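Local coordinates for protein aspartate aminotransferase (Thermotoga maritima, PDB 1O4S) that catalyses the pyridoxal-phosphate-dependent transfer of an amino group from L-aspartate to 2-oxoglutarate, giving oxaloacetate and L-glutamate, at residues B[17-22]-B[139-144]; B[217-221]-B[299-303]; B[244-250]-B[287-293]. All coordinates share one frame; numbering follows the deposited sequence.

Interaction 1: B[17-22]-B[139-144]; sequences RISEIP and IPQIIL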
loop_
_atom_site.group_PDB
_atom_site.type_symbol
_atom_site.label_atom_id
_atom_site.label_comp_id
_atom_site.label_asym_id
_atom_site.label_seq_id
_atom_site.Cartn_x
_atom_site.Cartn_y
_atom_site.Cartn_z
ATOM N N ARG B 17 5.209 18.528 2.045
ATOM C CA ARG B 17 5.319 17.472 3.063
ATOM C C ARG B 17 6.470 16.485 2.782
ATOM O O ARG B 17 6.970 15.873 3.706
ATOM C CB ARG B 17 3.987 16.712 3.217
ATOM C CG ARG B 17 3.867 15.409 2.397
ATOM C CD ARG B 17 2.648 15.272 1.495
ATOM N NE ARG B 17 1.392 15.116 2.209
ATOM C CZ ARG B 17 0.166 15.189 1.657
ATOM N NH1 ARG B 17 -0.020 15.415 0.360
ATOM N NH2 ARG B 17 -0.903 14.996 2.435
ATOM N N ILE B 18 6.863 16.313 1.515
ATOM C CA ILE B 18 7.942 15.393 1.130
ATOM C C ILE B 18 9.280 15.902 1.684
ATOM O O ILE B 18 10.134 15.105 2.063
ATOM C CB ILE B 18 8.066 15.286 -0.425
ATOM C CG1 ILE B 18 6.811 14.723 -1.092
ATOM C CG2 ILE B 18 9.303 14.446 -0.818
ATOM C CD1 ILE B 18 6.597 13.310 -0.864
ATOM N N SER B 19 9.461 17.231 1.631
ATOM C CA SER B 19 10.596 17.925 2.235
ATOM C C SER B 19 10.621 17.742 3.719
ATOM O O SER B 19 11.682 17.517 4.304
ATOM C CB SER B 19 10.498 19.435 2.010
ATOM O OG SER B 19 11.138 19.765 0.820
ATOM N N GLU B 20 9.444 17.871 4.327
ATOM C CA GLU B 20 9.288 17.742 5.781
ATOM C C GLU B 20 9.690 16.372 6.313
ATOM O O GLU B 20 9.864 16.232 7.516
ATOM C CB GLU B 20 7.845 18.093 6.216
ATOM C CG GLU B 20 7.543 19.594 6.137
ATOM C CD GLU B 20 6.054 19.951 6.073
ATOM O OE1 GLU B 20 5.773 21.136 5.753
ATOM O OE2 GLU B 20 5.167 19.096 6.336
ATOM N N ILE B 21 9.834 15.372 5.436
ATOM C CA ILE B 21 10.252 14.037 5.860
ATOM C C ILE B 21 11.743 14.057 6.148
ATOM O O ILE B 21 12.511 14.504 5.311
ATOM C CB ILE B 21 9.959 12.972 4.781
ATOM C CG1 ILE B 21 8.466 12.670 4.729
ATOM C CG2 ILE B 21 10.708 11.669 5.096
ATOM C CD1 ILE B 21 8.068 11.873 3.521
ATOM N N PRO B 22 12.167 13.543 7.303
ATOM C CA PRO B 22 13.606 13.533 7.623
ATOM C C PRO B 22 14.453 12.784 6.561
ATOM O O PRO B 22 13.999 11.797 5.964
ATOM C CB PRO B 22 13.680 12.857 9.014
ATOM C CG PRO B 22 12.329 12.270 9.271
ATOM C CD PRO B 22 11.348 12.950 8.381
ATOM N N ILE B 139 7.956 8.628 12.098
ATOM C CA ILE B 139 7.883 10.057 11.972
ATOM C C ILE B 139 7.492 10.433 10.531
ATOM O O ILE B 139 6.583 11.222 10.345
ATOM C CB ILE B 139 9.217 10.713 12.475
ATOM C CG1 ILE B 139 9.236 10.623 14.014
ATOM C CG2 ILE B 139 9.345 12.166 11.990
ATOM C CD1 ILE B 139 10.533 11.074 14.693
ATOM N N PRO B 140 8.163 9.882 9.525
ATOM C CA PRO B 140 7.695 10.048 8.151
ATOM C C PRO B 140 6.189 9.813 8.014
ATOM O O PRO B 140 5.542 10.649 7.406
ATOM C CB PRO B 140 8.520 9.016 7.399
ATOM C CG PRO B 140 9.861 9.109 8.125
ATOM C CD PRO B 140 9.444 9.146 9.566
ATOM N N GLN B 141 5.654 8.764 8.633
ATOM C CA GLN B 141 4.229 8.415 8.496
ATOM C C GLN B 141 3.337 9.449 9.147
ATOM O O GLN B 141 2.324 9.890 8.568
ATOM C CB GLN B 141 3.944 7.039 9.084
ATOM C CG GLN B 141 4.558 5.884 8.327
ATOM C CD GLN B 141 4.256 4.541 8.954
ATOM O OE1 GLN B 141 3.973 4.473 10.146
ATOM N NE2 GLN B 141 4.313 3.476 8.163
ATOM N N ILE B 142 3.733 9.879 10.334
ATOM C CA ILE B 142 2.949 10.877 11.059
ATOM C C ILE B 142 2.965 12.182 10.287
ATOM O O ILE B 142 1.917 12.810 10.160
ATOM C CB ILE B 142 3.476 11.068 12.507
ATOM C CG1 ILE B 142 3.260 9.777 13.300
ATOM C CG2 ILE B 142 2.818 12.276 13.165
ATOM C CD1 ILE B 142 4.276 9.591 14.422
ATOM N N ILE B 143 4.143 12.566 9.770
ATOM C CA ILE B 143 4.261 13.729 8.890
ATOM C C ILE B 143 3.332 13.630 7.670
ATOM O O ILE B 143 2.599 14.553 7.389
ATOM C CB ILE B 143 5.729 13.951 8.366
ATOM C CG1 ILE B 143 6.712 14.374 9.477
ATOM C CG2 ILE B 143 5.731 15.003 7.274
ATOM C CD1 ILE B 143 6.095 15.131 10.554
ATOM N N LEU B 144 3.379 12.499 6.961
ATOM C CA LEU B 144 2.539 12.298 5.785
ATOM C C LEU B 144 1.056 12.385 6.102
ATOM O O LEU B 144 0.269 12.876 5.291
ATOM C CB LEU B 144 2.840 10.957 5.137
ATOM C CG LEU B 144 4.168 10.854 4.425
ATOM C CD1 LEU B 144 4.254 9.418 3.936
ATOM C CD2 LEU B 144 4.292 11.860 3.301
#
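I21 sends CG1 past its own backbone N (chi1 -74°) and runs on extended to CD1, which reaches the CD2 branch of L144, 3.8 Å away. The CD2 methyl of L144 faces the 17-22 segment. L144 CD2 also meets R17 CG at 3.7 Å, and the two side chains cross at about a right angle. I143 uses its other branch: with CG1 beside the backbone N (chi1 -68°), CG2 is turned to the incoming segment and lies 3.9 Å from R17 O and 3.9 Å from E20 CB. Helix 138-144 is the connection of a beta-alpha-beta crossover, since it joins the neighbouring parallel strands 127-132 and 148-153 of the large sheet. Its I142 packs on those strands and on helix 109-121, while the 17-22 segment, close to the N-terminus, lies along another side of it. The first turn of the helix meets the end of that segment: CG of P140 is 4.1 Å from I21 CG2, and P22 CG is 4.0 Å from I139 CG2. The side-chain contacts made by I21 and P22 are apolar. R17 passes its guanidinium obliquely by L144 O; NH2 of R17 is hydrogen-bonded to A145 O of the second subunit, and NH1 more weakly to M119 O of that subunit. I18 and L144 both pack on I271 of the second subunit.

Interaction 2: B[217-221]-B[299-303]; sequences DSLVY and VQTFK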
loop_
_atom_site.group_PDB
_atom_site.type_symbol
_atom_site.label_atom_id
_atom_site.label_comp_id
_atom_site.label_asym_id
_atom_site.label_seq_id
_atom_site.Cartn_x
_atom_site.Cartn_y
_atom_site.Cartn_z
ATOM N N ASP B 217 6.918 -9.358 19.076
ATOM C CA ASP B 217 6.456 -9.988 20.317
ATOM C C ASP B 217 6.771 -11.491 20.489
ATOM O O ASP B 217 6.726 -12.003 21.622
ATOM C CB ASP B 217 4.961 -9.739 20.564
ATOM C CG ASP B 217 4.041 -10.517 19.615
ATOM O OD1 ASP B 217 2.832 -10.642 19.939
ATOM O OD2 ASP B 217 4.383 -10.972 18.512
ATOM N N SER B 218 7.042 -12.183 19.376
ATOM C CA SER B 218 7.415 -13.596 19.373
ATOM C C SER B 218 8.876 -13.745 19.642
ATOM O O SER B 218 9.311 -14.777 20.117
ATOM C CB SER B 218 7.166 -14.212 17.967
ATOM O OG SER B 218 5.916 -14.839 17.996
ATOM N N LEU B 219 9.647 -12.752 19.222
ATOM C CA LEU B 219 11.093 -12.815 19.370
ATOM C C LEU B 219 11.484 -12.233 20.723
ATOM O O LEU B 219 12.065 -11.151 20.811
ATOM C CB LEU B 219 11.781 -12.100 18.208
ATOM C CG LEU B 219 11.717 -12.858 16.884
ATOM C CD1 LEU B 219 11.825 -11.968 15.694
ATOM C CD2 LEU B 219 12.834 -13.879 16.867
ATOM N N VAL B 220 11.123 -12.961 21.775
ATOM C CA VAL B 220 11.406 -12.556 23.149
ATOM C C VAL B 220 12.276 -13.627 23.834
ATOM O O VAL B 220 12.137 -14.827 23.560
ATOM C CB VAL B 220 10.109 -12.269 23.951
ATOM C CG1 VAL B 220 9.452 -10.971 23.442
ATOM C CG2 VAL B 220 9.122 -13.451 23.891
ATOM N N TYR B 221 13.195 -13.166 24.678
ATOM C CA TYR B 221 14.230 -14.003 25.297
ATOM C C TYR B 221 14.045 -14.024 26.796
ATOM O O TYR B 221 14.954 -14.341 27.538
ATOM C CB TYR B 221 15.619 -13.478 24.936
ATOM C CG TYR B 221 15.684 -13.172 23.472
ATOM C CD1 TYR B 221 15.368 -14.158 22.537
ATOM C CD2 TYR B 221 16.019 -11.900 23.008
ATOM C CE1 TYR B 221 15.390 -13.890 21.172
ATOM C CE2 TYR B 221 16.045 -11.623 21.632
ATOM C CZ TYR B 221 15.716 -12.625 20.716
ATOM O OH TYR B 221 15.715 -12.377 19.354
ATOM N N VAL B 299 13.046 -18.685 16.983
ATOM C CA VAL B 299 13.156 -17.851 18.177
ATOM C C VAL B 299 14.332 -18.356 19.030
ATOM O O VAL B 299 15.098 -17.553 19.590
ATOM C CB VAL B 299 11.838 -17.876 19.003
ATOM C CG1 VAL B 299 12.052 -17.238 20.385
ATOM C CG2 VAL B 299 10.689 -17.177 18.251
ATOM N N GLN B 300 14.508 -19.673 19.113
ATOM C CA GLN B 300 15.589 -20.227 19.945
ATOM C C GLN B 300 16.941 -19.963 19.311
ATOM O O GLN B 300 17.930 -19.721 20.015
ATOM C CB GLN B 300 15.419 -21.732 20.188
ATOM C CG GLN B 300 16.591 -22.429 20.938
ATOM C CD GLN B 300 16.827 -21.945 22.414
ATOM O OE1 GLN B 300 17.933 -22.140 22.960
ATOM N NE2 GLN B 300 15.800 -21.337 23.044
ATOM N N THR B 301 16.987 -20.043 17.985
ATOM C CA THR B 301 18.182 -19.670 17.250
ATOM C C THR B 301 18.575 -18.199 17.535
ATOM O O THR B 301 19.735 -17.908 17.778
ATOM C CB THR B 301 17.967 -19.857 15.743
ATOM O OG1 THR B 301 17.692 -21.241 15.434
ATOM C CG2 THR B 301 19.238 -19.471 15.015
ATOM N N PHE B 302 17.604 -17.284 17.505
ATOM C CA PHE B 302 17.856 -15.886 17.824
ATOM C C PHE B 302 18.241 -15.667 19.296
ATOM O O PHE B 302 19.102 -14.841 19.593
ATOM C CB PHE B 302 16.659 -14.998 17.453
ATOM C CG PHE B 302 16.690 -14.505 16.031
ATOM C CD1 PHE B 302 17.493 -13.445 15.672
ATOM C CD2 PHE B 302 15.938 -15.114 15.052
ATOM C CE1 PHE B 302 17.529 -12.993 14.355
ATOM C CE2 PHE B 302 15.954 -14.648 13.745
ATOM C CZ PHE B 302 16.760 -13.588 13.403
ATOM N N LYS B 303 17.627 -16.420 20.200
ATOM C CA LYS B 303 17.966 -16.339 21.636
ATOM C C LYS B 303 19.437 -16.668 21.863
ATOM O O LYS B 303 20.117 -15.977 22.590
ATOM C CB LYS B 303 17.089 -17.290 22.461
ATOM C CG LYS B 303 17.266 -17.218 23.989
ATOM C CD LYS B 303 16.143 -17.999 24.687
ATOM C CE LYS B 303 16.226 -17.868 26.194
ATOM N NZ LYS B 303 15.385 -18.856 26.958
#
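The Y221 ring has V299 O at its edge, near the ring plane and 4.0 Å from CE1, while L219 O of its own segment stands over one face, displaced toward the rim. K303 comes to this ring obliquely, its CA 3.5 Å from Y221 CD1, and the two side chains slide past each other in opposite directions. The F302 ring is likewise met at a slant, by the L219 methyl CD2, 3.8 Å from F302 CD2, and by Y221 OH, which lies 3.4 Å from F302 CB. That hydroxyl is hydrogen-bonded to A326 O, so the far end of the ring is fixed by a third part of the chain. The loop 217-221 follows strand 209-213 of the large sheet and here rests on helix 296-315, which by its place in the class I aminotransferase fold probably corresponds to the long helix linking large and small domains. Replacing Y221 by an alanine takes away the hydroxyl and ring, which is likely to leave A326 O without this partner and to open a gap beside F302 CB and the K303 backbone. L219 is the centre of an inverse gamma turn, closed by a weak bond from V220 N to S218 O. The same carbonyl is met by V299: with CG1 anti to the backbone N (chi1 169°), V299 CG2 comes within 3.3 Å of S218 O. Beyond the contact, F302 takes a cation-pi interaction from R305 and meets the ring of F327.

Interaction 3: B[244-250]-B[287-293]; sequences FSKSHSM and ALKALEV. With PLP (pyridoxal-5'-phosphate), chain M.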
loop_
_atom_site.group_PDB
_atom_site.type_symbol
_atom_site.label_atom_id
_atom_site.label_comp_id
_atom_site.label_asym_id
_atom_site.label_seq_id
_atom_site.Cartn_x
_atom_site.Cartn_y
_atom_site.Cartn_z
ATOM N N PHE B 244 3.265 -10.737 10.192
ATOM C CA PHE B 244 3.954 -12.013 9.987
ATOM C C PHE B 244 5.405 -11.852 9.634
ATOM O O PHE B 244 6.155 -12.835 9.547
ATOM C CB PHE B 244 3.219 -12.811 8.896
ATOM C CG PHE B 244 1.852 -13.183 9.299
ATOM C CD1 PHE B 244 0.812 -12.259 9.168
ATOM C CD2 PHE B 244 1.604 -14.413 9.911
ATOM C CE1 PHE B 244 -0.470 -12.574 9.575
ATOM C CE2 PHE B 244 0.319 -14.743 10.341
ATOM C CZ PHE B 244 -0.719 -13.823 10.178
ATOM N N SER B 245 5.807 -10.609 9.433
ATOM C CA SER B 245 7.120 -10.318 8.872
ATOM C C SER B 245 8.237 -10.872 9.744
ATOM O O SER B 245 9.135 -11.516 9.254
ATOM C CB SER B 245 7.307 -8.817 8.713
ATOM O OG SER B 245 6.709 -8.346 7.522
ATOM N N LYS B 246 8.181 -10.589 11.032
ATOM C CA LYS B 246 9.276 -10.953 11.926
ATOM C C LYS B 246 9.059 -12.311 12.530
ATOM O O LYS B 246 9.964 -13.136 12.544
ATOM C CB LYS B 246 9.491 -9.848 13.008
ATOM C CG LYS B 246 9.598 -8.377 12.423
ATOM C CD LYS B 246 10.676 -8.241 11.357
ATOM C CE LYS B 246 10.711 -6.879 10.593
ATOM N NZ LYS B 246 10.061 -5.806 11.334
ATOM N N SER B 247 7.838 -12.559 13.007
ATOM C CA SER B 247 7.506 -13.800 13.667
ATOM C C SER B 247 7.691 -15.015 12.771
ATOM O O SER B 247 8.006 -16.077 13.280
ATOM C CB SER B 247 6.069 -13.752 14.226
ATOM O OG SER B 247 5.116 -13.667 13.173
ATOM N N HIS B 248 7.501 -14.868 11.451
ATOM C CA HIS B 248 7.564 -16.001 10.524
ATOM C C HIS B 248 8.512 -15.778 9.384
ATOM O O HIS B 248 8.487 -16.517 8.395
ATOM C CB HIS B 248 6.187 -16.275 9.951
ATOM C CG HIS B 248 5.237 -16.826 10.953
ATOM N ND1 HIS B 248 4.393 -16.027 11.692
ATOM C CD2 HIS B 248 5.030 -18.090 11.381
ATOM C CE1 HIS B 248 3.663 -16.782 12.495
ATOM N NE2 HIS B 248 4.039 -18.037 12.332
ATOM N N SER B 249 9.335 -14.752 9.509
ATOM C CA SER B 249 10.291 -14.423 8.486
ATOM C C SER B 249 9.617 -14.325 7.110
ATOM O O SER B 249 10.039 -14.978 6.143
ATOM C CB SER B 249 11.421 -15.436 8.459
ATOM O OG SER B 249 12.573 -14.866 7.899
ATOM N N MET B 250 8.529 -13.562 7.071
ATOM C CA MET B 250 7.734 -13.390 5.865
ATOM C C MET B 250 7.734 -11.946 5.403
ATOM O O MET B 250 6.760 -11.475 4.884
ATOM C CB MET B 250 6.307 -13.884 6.115
ATOM C CG MET B 250 6.229 -15.393 6.175
ATOM S SD MET B 250 4.585 -15.983 6.631
ATOM C CE MET B 250 3.544 -15.314 5.314
ATOM N N ALA B 287 -0.586 -16.219 4.868
ATOM C CA ALA B 287 -0.728 -15.785 6.248
ATOM C C ALA B 287 -1.725 -16.633 7.048
ATOM O O ALA B 287 -1.511 -16.956 8.203
ATOM C CB ALA B 287 -1.100 -14.281 6.290
ATOM N N LEU B 288 -2.794 -17.049 6.405
ATOM C CA LEU B 288 -3.788 -17.874 7.055
ATOM C C LEU B 288 -3.121 -19.193 7.501
ATOM O O LEU B 288 -3.305 -19.629 8.632
ATOM C CB LEU B 288 -4.990 -18.062 6.118
ATOM C CG LEU B 288 -6.155 -18.942 6.545
ATOM C CD1 LEU B 288 -6.826 -18.397 7.810
ATOM C CD2 LEU B 288 -7.145 -19.010 5.399
ATOM N N LYS B 289 -2.283 -19.780 6.652
ATOM C CA LYS B 289 -1.527 -20.972 7.019
ATOM C C LYS B 289 -0.466 -20.659 8.070
ATOM O O LYS B 289 -0.175 -21.469 8.951
ATOM C CB LYS B 289 -0.875 -21.574 5.764
ATOM C CG LYS B 289 0.051 -22.802 5.986
ATOM C CD LYS B 289 -0.648 -24.020 6.640
ATOM C CE LYS B 289 -1.765 -24.630 5.779
ATOM N NZ LYS B 289 -2.352 -25.928 6.331
ATOM N N ALA B 290 0.142 -19.490 7.963
ATOM C CA ALA B 290 1.178 -19.069 8.897
ATOM C C ALA B 290 0.682 -19.055 10.331
ATOM O O ALA B 290 1.467 -19.321 11.217
ATOM C CB ALA B 290 1.714 -17.751 8.554
ATOM N N LEU B 291 -0.600 -18.747 10.540
ATOM C CA LEU B 291 -1.227 -18.818 11.852
ATOM C C LEU B 291 -1.070 -20.185 12.524
ATOM O O LEU B 291 -0.965 -20.273 13.746
ATOM C CB LEU B 291 -2.705 -18.474 11.746
ATOM C CG LEU B 291 -3.022 -17.003 11.500
ATOM C CD1 LEU B 291 -4.474 -16.870 11.117
ATOM C CD2 LEU B 291 -2.715 -16.170 12.740
ATOM N N GLU B 292 -1.019 -21.249 11.721
ATOM C CA GLU B 292 -0.845 -22.597 12.232
ATOM C C GLU B 292 0.618 -23.026 12.465
ATOM O O GLU B 292 0.865 -24.120 12.974
ATOM C CB GLU B 292 -1.466 -23.596 11.258
ATOM C CG GLU B 292 -2.928 -23.371 10.969
ATOM C CD GLU B 292 -3.423 -24.214 9.790
ATOM O OE1 GLU B 292 -2.963 -25.355 9.618
ATOM O OE2 GLU B 292 -4.280 -23.719 9.019
ATOM N N VAL B 293 1.573 -22.189 12.089
ATOM C CA VAL B 293 2.962 -22.588 12.012
ATOM C C VAL B 293 3.733 -22.168 13.280
ATOM O O VAL B 293 3.642 -21.048 13.756
ATOM C CB VAL B 293 3.610 -22.052 10.705
ATOM C CG1 VAL B 293 5.105 -22.234 10.717
ATOM C CG2 VAL B 293 2.960 -22.742 9.434
HETATM N N1 PLP M . 7.853 -1.815 13.306
HETATM C C2 PLP M . 9.198 -2.041 13.524
HETATM C C2A PLP M . 9.809 -1.276 14.661
HETATM C C3 PLP M . 9.934 -2.905 12.698
HETATM O O3 PLP M . 11.125 -3.100 12.912
HETATM C C4 PLP M . 9.290 -3.604 11.664
HETATM C C4A PLP M . 10.093 -4.576 10.771
HETATM C C5 PLP M . 7.906 -3.356 11.496
HETATM C C6 PLP M . 7.221 -2.462 12.317
HETATM C C5A PLP M . 7.011 -3.991 10.454
HETATM O O4P PLP M . 7.376 -4.190 9.098
HETATM P P PLP M . 6.417 -4.948 8.064
HETATM O O1P PLP M . 7.418 -5.704 7.270
HETATM O O2P PLP M . 5.443 -5.779 8.789
HETATM O O3P PLP M . 5.867 -3.781 7.341
#
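H248, turned toward A290 and V293, is held at both ring nitrogens: ND1 shares a 2.9 Å hydrogen bond with S247 OG, and NE2 donates a weak one to V293 O, 3.4 Å long with an N-H...O angle of 157°. V293 O lies in the ring plane, at its edge. A chi2 of 93° turns one imidazole face to A290, whose methyl CB sits over the centre of that face, 4.3 Å from the ring centroid and 4° off the normal, a CH-pi contact. Together the S247 bond and the weaker V293 bond probably restrain rotation of the ring. A290 CB is shared, for it also meets F244 CD2 at 3.6 Å and M250 SD at 3.9 Å. F244 in turn carries the A287 methyl over one face, its CB 3.9 Å from the ring centroid, with L291 CD2 near the plane at the edge. The A290 methyl thus fits among two rings and a thioether, while V59 of helix 57-68 touches both A290 and M250. On the far side of the loop lies the cofactor: S245 OG donates a 2.7 Å hydrogen bond to PLP O1P, a phosphate oxygen, and K246 NZ is joined to PLP C4A at 1.4 Å. The segment 244-250, with S245 just before the bonded lysine, belongs to the attachment-site signature of class I pyridoxal-phosphate aminotransferases.

Along the chain interaction 1 closes before the others open, and interaction 3 is nested inside the loop closed by interaction 2. The latter two are neighbours, their centres 14 Å apart, and touch where L219 and S218 pack on K246 and S247; their second segments lie on the consecutive helices 281-290 and 296-315. Interaction 1 stands on the opposite side of the chain's centre, its centre about 32 Å from that of interaction 2 and 30 Å from that of interaction 3. Interactions 1 and 3 both meet the second subunit, unlike interaction 2. The loops after strands 209-213 and 238-243, which run near the cofactor, are thus packed against helices 296-315 and 281-290, while interaction 1 packs the N-terminal segment at the dimer interface.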